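Local coordinates for protein rutinosidase (Aspergillus niger, PDB 6I1A) that hydrolyses rutinose-bearing glycosides as a secreted glycoside hydrolase of family 5, and may also take part in beta-glucan metabolism, at residues 96-104 and 166-177; 277-288 and 319-328. One frame throughout, in Å; residues are numbered along the deposited sequence.

Both interactions lie within one family 5 glycoside hydrolase domain, a TIM barrel, on opposite sides of the chain's centre. Their centres are about 36 Å apart and their nearest atoms about 24 Å, so the two do not touch. Interaction 1 lays the loop that follows strand 90-95 on helix 161-179, whereas interaction 2 sets two neighbouring helices of the barrel wall side by side. Interaction 1 is apolar across its interface; interaction 2 adds a charged, hydrogen-bonded end to an apolar middle. A 1,2-ethanediol, probably from the crystallisation liquor, rests about 3 Å from the side chain of Tyr97, and another binds on helix 280-290 at the second subunit.

Interaction 1. Residues 96-104 and 166-177; sequences TYAAWIDLP and YSMQVIDQVINF
Trp100 and Val170 mark the closest backbone approach, with CA atoms 5.6 Å apart, where the loop leaving the short 3-10 turn 97-99 passes along helix 166-177. Tyr97 O accepts from both Trp100 N and Ile101 N, which closes the turn just before the indole. The ring is then held by its neighbours: Val174 CG2 stands over the centre of the six-membered ring of Trp100, 3.6 Å from its centroid, while Ala99 CB lies against the opposite face nearer the rim. The far edge of the indole is directed at the face of Phe177 in an offset edge-to-face pair, planes at 86° and centroids 5.5 Å apart. The phenyl ring receives this edge because its CG is anti to the backbone N (chi1 -180°). Trp100 NE1 points elsewhere and bonds to Thr95 OG1.

Next along the loop, Ile101 crosses Val170 at about a right angle, its CD1 3.6 Å from Val170 CG2, which also touches Tyr97 CB. The other methyl of this valine, CG1, faces Trp100 CB. Leu103 ends the contact by setting CD2 over the middle of the Tyr166 ring, a CH-pi contact of 3.5 Å to the centroid. On the barrel side, Val170 and Val174 also touch Thr136 of strand 131-136. This is the layering of a TIM barrel, in which a loop from the C-terminal end of one strand, the end where such barrels carry their active site, closes over the helix that follows the next strand.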
loop_
_atom_site.group_PDB
_atom_site.type_symbol
_atom_site.label_atom_id
_atom_site.label_comp_id
_atom_site.label_asym_id
_atom_site.label_seq_id
_atom_site.Cartn_x
_atom_site.Cartn_y
_atom_site.Cartn_z
ATOM N N THR A 96 -13.346 -24.596 -10.184
ATOM C CA THR A 96 -13.292 -23.976 -11.521
ATOM C C THR A 96 -14.726 -23.843 -12.051
ATOM O O THR A 96 -15.609 -24.599 -11.651
ATOM C CB THR A 96 -12.445 -24.743 -12.516
ATOM O OG1 THR A 96 -13.153 -25.948 -12.859
ATOM C CG2 THR A 96 -11.075 -25.089 -11.956
ATOM N N TYR A 97 -14.914 -22.955 -12.997
ATOM C CA TYR A 97 -16.275 -22.849 -13.612
ATOM C C TYR A 97 -16.612 -24.167 -14.311
ATOM O O TYR A 97 -17.805 -24.431 -14.530
ATOM C CB TYR A 97 -16.432 -21.664 -14.567
ATOM C CG TYR A 97 -15.548 -21.685 -15.767
ATOM C CD1 TYR A 97 -15.842 -22.523 -16.847
ATOM C CD2 TYR A 97 -14.380 -20.927 -15.840
ATOM C CE1 TYR A 97 -15.053 -22.554 -17.964
ATOM C CE2 TYR A 97 -13.563 -20.987 -16.963
ATOM C CZ TYR A 97 -13.916 -21.796 -18.041
ATOM O OH TYR A 97 -13.087 -21.883 -19.133
ATOM N N ALA A 98 -15.606 -24.916 -14.751
ATOM C CA ALA A 98 -15.798 -26.141 -15.552
ATOM C C ALA A 98 -16.395 -27.243 -14.695
ATOM O O ALA A 98 -16.837 -28.287 -15.236
ATOM C CB ALA A 98 -14.504 -26.550 -16.186
ATOM N N ALA A 99 -16.419 -27.132 -13.369
ATOM C CA ALA A 99 -17.144 -28.050 -12.492
ATOM C C ALA A 99 -18.655 -27.941 -12.813
ATOM O O ALA A 99 -19.424 -28.891 -12.504
ATOM C CB ALA A 99 -16.876 -27.721 -11.051
ATOM N N TRP A 100 -19.075 -26.771 -13.271
ATOM C CA TRP A 100 -20.491 -26.350 -13.291
ATOM C C TRP A 100 -21.040 -26.385 -14.699
ATOM O O TRP A 100 -22.263 -26.701 -14.865
ATOM C CB TRP A 100 -20.664 -24.982 -12.609
ATOM C CG TRP A 100 -20.139 -24.988 -11.204
ATOM C CD1 TRP A 100 -18.923 -24.504 -10.785
ATOM C CD2 TRP A 100 -20.768 -25.548 -10.049
ATOM N NE1 TRP A 100 -18.783 -24.710 -9.460
ATOM C CE2 TRP A 100 -19.891 -25.350 -8.968
ATOM C CE3 TRP A 100 -22.009 -26.154 -9.795
ATOM C CZ2 TRP A 100 -20.220 -25.772 -7.677
ATOM C CZ3 TRP A 100 -22.303 -26.569 -8.526
ATOM C CH2 TRP A 100 -21.416 -26.376 -7.473
ATOM N N ILE A 101 -20.254 -26.003 -15.679
ATOM C CA ILE A 101 -20.675 -25.963 -17.108
ATOM C C ILE A 101 -19.554 -26.511 -17.945
ATOM O O ILE A 101 -18.371 -26.402 -17.576
ATOM C CB ILE A 101 -21.065 -24.570 -17.553
ATOM C CG1 ILE A 101 -19.897 -23.614 -17.705
ATOM C CG2 ILE A 101 -22.219 -24.039 -16.699
ATOM C CD1 ILE A 101 -20.278 -22.306 -18.477
ATOM N N ASP A 102 -19.897 -27.105 -19.084
ATOM C CA ASP A 102 -18.905 -27.695 -19.985
ATOM C C ASP A 102 -18.922 -26.906 -21.275
ATOM O O ASP A 102 -19.829 -27.168 -22.149
ATOM C CB ASP A 102 -19.258 -29.159 -20.206
ATOM C CG ASP A 102 -18.272 -29.882 -21.045
ATOM O OD1 ASP A 102 -17.477 -29.250 -21.721
ATOM O OD2 ASP A 102 -18.284 -31.144 -20.940
ATOM N N LEU A 103 -18.085 -25.908 -21.420
ATOM C CA LEU A 103 -18.033 -25.057 -22.632
ATOM C C LEU A 103 -17.134 -25.690 -23.667
ATOM O O LEU A 103 -16.051 -26.183 -23.372
ATOM C CB LEU A 103 -17.508 -23.660 -22.288
ATOM C CG LEU A 103 -18.523 -22.840 -21.501
ATOM C CD1 LEU A 103 -17.830 -21.610 -20.915
ATOM C CD2 LEU A 103 -19.667 -22.427 -22.408
ATOM N N PRO A 104 -17.543 -25.702 -24.953
ATOM C CA PRO A 104 -16.736 -26.329 -26.006
ATOM C C PRO A 104 -15.415 -25.608 -26.322
ATOM O O PRO A 104 -14.600 -26.181 -27.009
ATOM C CB PRO A 104 -17.677 -26.321 -27.221
ATOM C CG PRO A 104 -18.616 -25.168 -26.956
ATOM C CD PRO A 104 -18.792 -25.135 -25.453
ATOM N N TYR A 166 -22.453 -16.911 -19.888
ATOM C CA TYR A 166 -22.065 -18.265 -19.416
ATOM C C TYR A 166 -21.668 -18.214 -17.921
ATOM O O TYR A 166 -21.918 -19.162 -17.199
ATOM C CB TYR A 166 -20.969 -18.868 -20.273
ATOM C CG TYR A 166 -21.464 -19.321 -21.633
ATOM C CD1 TYR A 166 -22.424 -20.302 -21.768
ATOM C CD2 TYR A 166 -20.944 -18.758 -22.754
ATOM C CE1 TYR A 166 -22.826 -20.737 -23.037
ATOM C CE2 TYR A 166 -21.315 -19.172 -24.012
ATOM C CZ TYR A 166 -22.272 -20.142 -24.152
ATOM O OH TYR A 166 -22.587 -20.515 -25.458
ATOM N N SER A 167 -21.204 -17.066 -17.427
ATOM C CA SER A 167 -21.011 -16.878 -15.981
ATOM C C SER A 167 -22.330 -16.998 -15.229
ATOM O O SER A 167 -22.414 -17.632 -14.143
ATOM C CB SER A 167 -20.308 -15.575 -15.636
ATOM O OG SER A 167 -19.034 -15.438 -16.262
ATOM N N MET A 168 -23.397 -16.389 -15.775
ATOM C CA MET A 168 -24.686 -16.486 -15.126
ATOM C C MET A 168 -25.209 -17.910 -15.208
ATOM O O MET A 168 -25.845 -18.358 -14.265
ATOM C CB MET A 168 -25.648 -15.504 -15.797
ATOM C CG MET A 168 -25.320 -14.028 -15.499
ATOM S SD MET A 168 -25.055 -13.590 -13.801
ATOM C CE MET A 168 -26.658 -13.951 -13.108
ATOM N N GLN A 169 -24.908 -18.629 -16.263
ATOM C CA GLN A 169 -25.262 -20.068 -16.338
ATOM C C GLN A 169 -24.562 -20.858 -15.244
ATOM O O GLN A 169 -25.169 -21.734 -14.569
ATOM C CB GLN A 169 -24.971 -20.630 -17.734
ATOM C CG GLN A 169 -25.929 -20.077 -18.781
ATOM C CD GLN A 169 -25.705 -20.732 -20.116
ATOM O OE1 GLN A 169 -25.378 -21.892 -20.198
ATOM N NE2 GLN A 169 -25.920 -19.955 -21.155
ATOM N N VAL A 170 -23.302 -20.525 -14.982
ATOM C CA VAL A 170 -22.550 -21.208 -13.881
ATOM C C VAL A 170 -23.251 -20.929 -12.566
ATOM O O VAL A 170 -23.474 -21.863 -11.752
ATOM C CB VAL A 170 -21.111 -20.656 -13.862
ATOM C CG1 VAL A 170 -20.385 -21.012 -12.545
ATOM C CG2 VAL A 170 -20.315 -21.139 -15.062
ATOM N N ILE A 171 -23.606 -19.683 -12.319
ATOM C CA ILE A 171 -24.260 -19.291 -11.072
ATOM C C ILE A 171 -25.599 -19.982 -10.948
ATOM O O ILE A 171 -25.944 -20.429 -9.834
ATOM C CB ILE A 171 -24.355 -17.779 -10.965
ATOM C CG1 ILE A 171 -22.980 -17.107 -10.840
ATOM C CG2 ILE A 171 -25.314 -17.378 -9.871
ATOM C CD1 ILE A 171 -21.947 -17.765 -10.007
ATOM N N ASP A 172 -26.358 -20.128 -12.032
ATOM C CA ASP A 172 -27.612 -20.886 -11.938
ATOM C C ASP A 172 -27.347 -22.312 -11.465
ATOM O O ASP A 172 -28.172 -22.886 -10.674
ATOM C CB ASP A 172 -28.325 -20.948 -13.285
ATOM C CG ASP A 172 -29.044 -19.657 -13.664
ATOM O OD1 ASP A 172 -29.307 -18.832 -12.785
ATOM O OD2 ASP A 172 -29.352 -19.490 -14.885
ATOM N N GLN A 173 -26.285 -22.949 -11.929
ATOM C CA GLN A 173 -25.949 -24.333 -11.498
ATOM C C GLN A 173 -25.593 -24.343 -10.025
ATOM O O GLN A 173 -26.003 -25.293 -9.316
ATOM C CB GLN A 173 -24.830 -24.921 -12.350
ATOM C CG GLN A 173 -25.220 -25.129 -13.788
ATOM C CD GLN A 173 -26.354 -26.118 -13.903
ATOM O OE1 GLN A 173 -26.338 -27.201 -13.301
ATOM N NE2 GLN A 173 -27.304 -25.745 -14.747
ATOM N N VAL A 174 -24.872 -23.349 -9.544
ATOM C CA VAL A 174 -24.496 -23.312 -8.104
ATOM C C VAL A 174 -25.760 -23.115 -7.265
ATOM O O VAL A 174 -25.947 -23.797 -6.241
ATOM C CB VAL A 174 -23.439 -22.242 -7.806
ATOM C CG1 VAL A 174 -23.143 -22.212 -6.313
ATOM C CG2 VAL A 174 -22.183 -22.525 -8.622
ATOM N N ILE A 175 -26.646 -22.189 -7.672
ATOM C CA ILE A 175 -27.932 -21.972 -6.941
ATOM C C ILE A 175 -28.706 -23.277 -6.904
ATOM O O ILE A 175 -29.209 -23.644 -5.807
ATOM C CB ILE A 175 -28.769 -20.865 -7.599
ATOM C CG1 ILE A 175 -28.096 -19.490 -7.484
ATOM C CG2 ILE A 175 -30.179 -20.847 -6.999
ATOM C CD1 ILE A 175 -28.660 -18.432 -8.402
ATOM N N ASN A 176 -28.790 -23.949 -8.018
ATOM C CA ASN A 176 -29.541 -25.247 -8.070
ATOM C C ASN A 176 -28.891 -26.274 -7.139
ATOM O O ASN A 176 -29.584 -27.005 -6.423
ATOM C CB ASN A 176 -29.615 -25.816 -9.488
ATOM C CG ASN A 176 -30.400 -27.101 -9.570
ATOM O OD1 ASN A 176 -31.629 -27.054 -9.351
ATOM N ND2 ASN A 176 -29.726 -28.202 -9.846
ATOM N N PHE A 177 -27.551 -26.332 -7.098
ATOM C CA PHE A 177 -26.848 -27.258 -6.179
ATOM C C PHE A 177 -27.277 -26.946 -4.734
ATOM O O PHE A 177 -27.553 -27.880 -3.954
ATOM C CB PHE A 177 -25.350 -27.061 -6.383
ATOM C CG PHE A 177 -24.489 -27.946 -5.508
ATOM C CD1 PHE A 177 -24.231 -27.597 -4.190
ATOM C CD2 PHE A 177 -23.910 -29.080 -6.023
ATOM C CE1 PHE A 177 -23.442 -28.411 -3.382
ATOM C CE2 PHE A 177 -23.117 -29.910 -5.222
ATOM C CZ PHE A 177 -22.888 -29.574 -3.924
#

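Interaction 2. Residues 277-288 and 319-328; sequences SENLPEYILADA and RNVLAGLETW. With EDO (1,2-ethanediol), chain S.
Ile284 fits as a knob into the hole formed by Asn320, Gly324, Thr327 and Trp328, where helices 280-288 and 319-328 run nearly parallel, their axes 9.7 Å apart and inclined by 15°. With CG1 beside the backbone N (chi1 -73°), CG2 is left anti to it and lies over a face of the Trp328 indole toward the rim, 4.1 Å from the centroid of the six-membered ring; it also meets Thr327 CB. Gly324, with no side chain in the way, lets its CA come within 3.9 Å of Ile284 CG2. Asp287 CB approaches the edge of the indole. Ala288 CB and Thr327 CG2 are squeezed to 3.4 Å, closer than usual for two carbons.

The helices follow strands 261-269 and 299-308 of the TIM barrel, and helix 280-290 is the crossover of the beta-alpha-beta unit joining those strands. Leu280 and Asn320 both rest on Ile306, and Trp328 meets Trp304 edge-to-face.

At the start of the helices the contact turns polar. The buried amide of Asn320 is satisfied at both ends: ND2 gives a fairly straight bond to Ser277 O, and OD1 accepts from Arg319 NH1 at 2.8 Å. Toward solvent, the guanidinium of Arg319 turns its edge to the loop before helix 280-288, with Pro281 over one face. NH1 and NH2 both reach Glu278 O, NH2 at 3.0 Å and NH1 from above the carbonyl plane. Glu278 OE2 makes a salt bridge to Arg319 NH2 (3.2 Å), but the carboxylate and guanidinium planes stand 68° apart, not flat against each other. Farther along this looser side, a water donates to both Pro281 O and Thr327 OG1. On helix 280-288, a 1,2-ethanediol covers a face of Tyr283 and bonds to Glu282 OE1 and to Gln249 of the second subunit.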
loop_
_atom_site.group_PDB
_atom_site.type_symbol
_atom_site.label_atom_id
_atom_site.label_comp_id
_atom_site.label_asym_id
_atom_site.label_seq_id
_atom_site.Cartn_x
_atom_site.Cartn_y
_atom_site.Cartn_z
ATOM N N SER A 277 8.555 -12.548 9.880
ATOM C CA SER A 277 7.808 -13.291 10.899
ATOM C C SER A 277 7.669 -12.482 12.192
ATOM O O SER A 277 6.640 -12.550 12.858
ATOM C CB SER A 277 8.346 -14.637 11.163
ATOM O OG SER A 277 8.334 -15.461 10.000
ATOM N N GLU A 278 8.720 -11.731 12.555
ATOM C CA GLU A 278 8.706 -10.973 13.814
ATOM C C GLU A 278 7.635 -9.899 13.782
ATOM O O GLU A 278 6.949 -9.716 14.800
ATOM C CB GLU A 278 10.082 -10.344 14.064
ATOM C CG GLU A 278 10.159 -9.595 15.390
ATOM C CD GLU A 278 9.911 -10.504 16.592
ATOM O OE1 GLU A 278 10.451 -11.602 16.565
ATOM O OE2 GLU A 278 9.067 -10.168 17.481
ATOM N N ASN A 279 7.495 -9.164 12.672
ATOM C CA ASN A 279 6.588 -8.001 12.624
ATOM C C ASN A 279 5.225 -8.353 12.018
ATOM O O ASN A 279 4.367 -7.442 11.913
ATOM C CB ASN A 279 7.234 -6.812 11.903
ATOM C CG ASN A 279 7.397 -6.974 10.430
ATOM O OD1 ASN A 279 6.685 -7.772 9.796
ATOM N ND2 ASN A 279 8.313 -6.224 9.839
ATOM N N LEU A 280 5.016 -9.631 11.674
ATOM C CA LEU A 280 3.774 -9.985 10.933
ATOM C C LEU A 280 2.554 -9.509 11.686
ATOM O O LEU A 280 1.590 -9.049 11.059
ATOM C CB LEU A 280 3.728 -11.483 10.703
ATOM C CG LEU A 280 2.692 -11.875 9.642
ATOM C CD1 LEU A 280 3.213 -11.591 8.258
ATOM C CD2 LEU A 280 2.283 -13.319 9.776
ATOM N N PRO A 281 2.409 -9.642 13.027
ATOM C CA PRO A 281 1.177 -9.192 13.672
ATOM C C PRO A 281 0.855 -7.710 13.460
ATOM O O PRO A 281 -0.324 -7.333 13.532
ATOM C CB PRO A 281 1.374 -9.558 15.165
ATOM C CG PRO A 281 2.406 -10.677 15.092
ATOM C CD PRO A 281 3.340 -10.310 13.966
ATOM N N GLU A 282 1.883 -6.881 13.256
ATOM C CA GLU A 282 1.704 -5.456 12.930
ATOM C C GLU A 282 1.030 -5.297 11.577
ATOM O O GLU A 282 0.101 -4.455 11.444
ATOM C CB GLU A 282 3.037 -4.713 12.956
ATOM C CG GLU A 282 3.671 -4.692 14.322
ATOM C CD GLU A 282 5.142 -4.292 14.295
ATOM O OE1 GLU A 282 5.568 -3.630 13.378
ATOM O OE2 GLU A 282 5.877 -4.801 15.160
ATOM N N TYR A 283 1.447 -6.082 10.630
ATOM C CA TYR A 283 0.866 -6.033 9.249
ATOM C C TYR A 283 -0.559 -6.579 9.279
ATOM O O TYR A 283 -1.486 -6.058 8.594
ATOM C CB TYR A 283 1.730 -6.786 8.250
ATOM C CG TYR A 283 2.933 -6.006 7.786
ATOM C CD1 TYR A 283 4.122 -6.009 8.485
ATOM C CD2 TYR A 283 2.853 -5.215 6.663
ATOM C CE1 TYR A 283 5.193 -5.227 8.108
ATOM C CE2 TYR A 283 3.943 -4.459 6.237
ATOM C CZ TYR A 283 5.126 -4.493 6.945
ATOM O OH TYR A 283 6.208 -3.693 6.589
ATOM N N ILE A 284 -0.794 -7.641 10.050
ATOM C CA ILE A 284 -2.154 -8.202 10.213
ATOM C C ILE A 284 -3.065 -7.134 10.830
ATOM O O ILE A 284 -4.210 -6.899 10.357
ATOM C CB ILE A 284 -2.076 -9.487 11.068
ATOM C CG1 ILE A 284 -1.472 -10.629 10.247
ATOM C CG2 ILE A 284 -3.420 -9.917 11.645
ATOM C CD1 ILE A 284 -1.065 -11.848 11.061
ATOM N N LEU A 285 -2.613 -6.518 11.933
ATOM C CA LEU A 285 -3.445 -5.506 12.585
ATOM C C LEU A 285 -3.682 -4.313 11.637
ATOM O O LEU A 285 -4.811 -3.788 11.619
ATOM C CB LEU A 285 -2.791 -5.055 13.901
ATOM C CG LEU A 285 -3.574 -4.018 14.717
ATOM C CD1 LEU A 285 -4.933 -4.570 15.098
ATOM C CD2 LEU A 285 -2.789 -3.628 15.959
ATOM N N ALA A 286 -2.714 -3.906 10.833
ATOM C CA ALA A 286 -2.895 -2.801 9.881
ATOM C C ALA A 286 -4.026 -3.130 8.886
ATOM O O ALA A 286 -4.932 -2.298 8.609
ATOM C CB ALA A 286 -1.597 -2.478 9.165
ATOM N N ASP A 287 -4.033 -4.343 8.362
ATOM C CA ASP A 287 -5.085 -4.769 7.438
ATOM C C ASP A 287 -6.424 -4.715 8.139
ATOM O O ASP A 287 -7.435 -4.272 7.578
ATOM C CB ASP A 287 -4.788 -6.174 6.901
ATOM C CG ASP A 287 -3.684 -6.229 5.868
ATOM O OD1 ASP A 287 -3.319 -5.161 5.292
ATOM O OD2 ASP A 287 -3.207 -7.333 5.597
ATOM N N ALA A 288 -6.505 -5.253 9.349
ATOM C CA ALA A 288 -7.788 -5.294 10.036
ATOM C C ALA A 288 -8.289 -3.877 10.343
ATOM O O ALA A 288 -9.513 -3.583 10.255
ATOM C CB ALA A 288 -7.723 -6.076 11.342
ATOM N N ARG A 319 2.530 -18.357 17.087
ATOM C CA ARG A 319 2.182 -16.980 17.523
ATOM C C ARG A 319 1.491 -16.231 16.374
ATOM O O ARG A 319 0.484 -15.559 16.635
ATOM C CB ARG A 319 3.454 -16.253 17.972
ATOM C CG ARG A 319 3.260 -14.776 18.280
ATOM C CD ARG A 319 3.639 -13.903 17.095
ATOM N NE ARG A 319 4.519 -12.824 17.511
ATOM C CZ ARG A 319 5.343 -12.156 16.720
ATOM N NH1 ARG A 319 5.425 -12.450 15.435
ATOM N NH2 ARG A 319 6.091 -11.191 17.224
ATOM N N ASN A 320 2.014 -16.368 15.153
ATOM C CA ASN A 320 1.490 -15.657 13.956
ATOM C C ASN A 320 0.100 -16.175 13.561
ATOM O O ASN A 320 -0.770 -15.347 13.264
ATOM C CB ASN A 320 2.509 -15.666 12.815
ATOM C CG ASN A 320 3.647 -14.698 13.066
ATOM O OD1 ASN A 320 3.484 -13.731 13.799
ATOM N ND2 ASN A 320 4.793 -14.945 12.457
ATOM N N VAL A 321 -0.092 -17.493 13.527
ATOM C CA VAL A 321 -1.451 -18.031 13.169
ATOM C C VAL A 321 -2.453 -17.576 14.202
ATOM O O VAL A 321 -3.569 -17.101 13.860
ATOM C CB VAL A 321 -1.480 -19.565 13.052
ATOM C CG1 VAL A 321 -2.893 -20.090 12.802
ATOM C CG2 VAL A 321 -0.582 -20.049 11.994
ATOM N N LEU A 322 -2.135 -17.715 15.503
ATOM C CA LEU A 322 -3.088 -17.323 16.543
ATOM C C LEU A 322 -3.354 -15.821 16.527
ATOM O O LEU A 322 -4.511 -15.401 16.733
ATOM C CB LEU A 322 -2.583 -17.790 17.916
ATOM C CG LEU A 322 -2.523 -19.308 18.089
ATOM C CD1 LEU A 322 -1.989 -19.621 19.489
ATOM C CD2 LEU A 322 -3.860 -19.962 17.907
ATOM N N ALA A 323 -2.322 -15.003 16.266
ATOM C CA ALA A 323 -2.503 -13.546 16.170
ATOM C C ALA A 323 -3.505 -13.211 15.052
ATOM O O ALA A 323 -4.399 -12.373 15.192
ATOM C CB ALA A 323 -1.185 -12.830 15.975
ATOM N N GLY A 324 -3.322 -13.836 13.914
ATOM C CA GLY A 324 -4.230 -13.564 12.802
ATOM C C GLY A 324 -5.618 -14.024 13.121
ATOM O O GLY A 324 -6.607 -13.276 12.897
ATOM N N LEU A 325 -5.816 -15.255 13.613
ATOM C CA LEU A 325 -7.170 -15.730 13.926
ATOM C C LEU A 325 -7.885 -14.751 14.864
ATOM O O LEU A 325 -9.067 -14.374 14.654
ATOM C CB LEU A 325 -7.134 -17.108 14.572
ATOM C CG LEU A 325 -6.690 -18.218 13.647
ATOM C CD1 LEU A 325 -6.674 -19.550 14.392
ATOM C CD2 LEU A 325 -7.593 -18.407 12.450
ATOM N N GLU A 326 -7.185 -14.319 15.901
ATOM C CA GLU A 326 -7.790 -13.435 16.914
ATOM C C GLU A 326 -8.174 -12.078 16.304
ATOM O O GLU A 326 -9.247 -11.510 16.617
ATOM C CB GLU A 326 -6.853 -13.193 18.116
ATOM C CG GLU A 326 -6.730 -14.374 19.058
ATOM C CD GLU A 326 -5.663 -14.192 20.118
ATOM O OE1 GLU A 326 -5.220 -15.253 20.638
ATOM O OE2 GLU A 326 -5.164 -12.997 20.288
ATOM N N THR A 327 -7.328 -11.561 15.411
ATOM C CA THR A 327 -7.545 -10.244 14.795
ATOM C C THR A 327 -8.742 -10.336 13.848
ATOM O O THR A 327 -9.613 -9.484 13.907
ATOM C CB THR A 327 -6.284 -9.787 14.101
ATOM O OG1 THR A 327 -5.171 -9.728 15.008
ATOM C CG2 THR A 327 -6.479 -8.404 13.503
ATOM N N TRP A 328 -8.738 -11.301 12.965
ATOM C CA TRP A 328 -9.834 -11.359 11.979
ATOM C C TRP A 328 -11.171 -11.602 12.653
ATOM O O TRP A 328 -12.228 -11.166 12.096
ATOM C CB TRP A 328 -9.595 -12.416 10.922
ATOM C CG TRP A 328 -8.269 -12.399 10.226
ATOM C CD1 TRP A 328 -7.450 -13.472 10.022
ATOM C CD2 TRP A 328 -7.529 -11.270 9.715
ATOM N NE1 TRP A 328 -6.335 -13.118 9.368
ATOM C CE2 TRP A 328 -6.331 -11.765 9.134
ATOM C CE3 TRP A 328 -7.778 -9.910 9.589
ATOM C CZ2 TRP A 328 -5.396 -10.962 8.469
ATOM C CZ3 TRP A 328 -6.845 -9.108 8.950
ATOM C CH2 TRP A 328 -5.668 -9.609 8.400
HETATM C C1 EDO S . 3.016 -2.666 9.392
HETATM O O1 EDO S . 2.084 -1.595 9.332
HETATM C C2 EDO S . 4.301 -2.253 9.967
HETATM O O2 EDO S . 4.303 -2.153 11.339
HETATM O O HOH W 1 -2.289 -9.006 14.937
#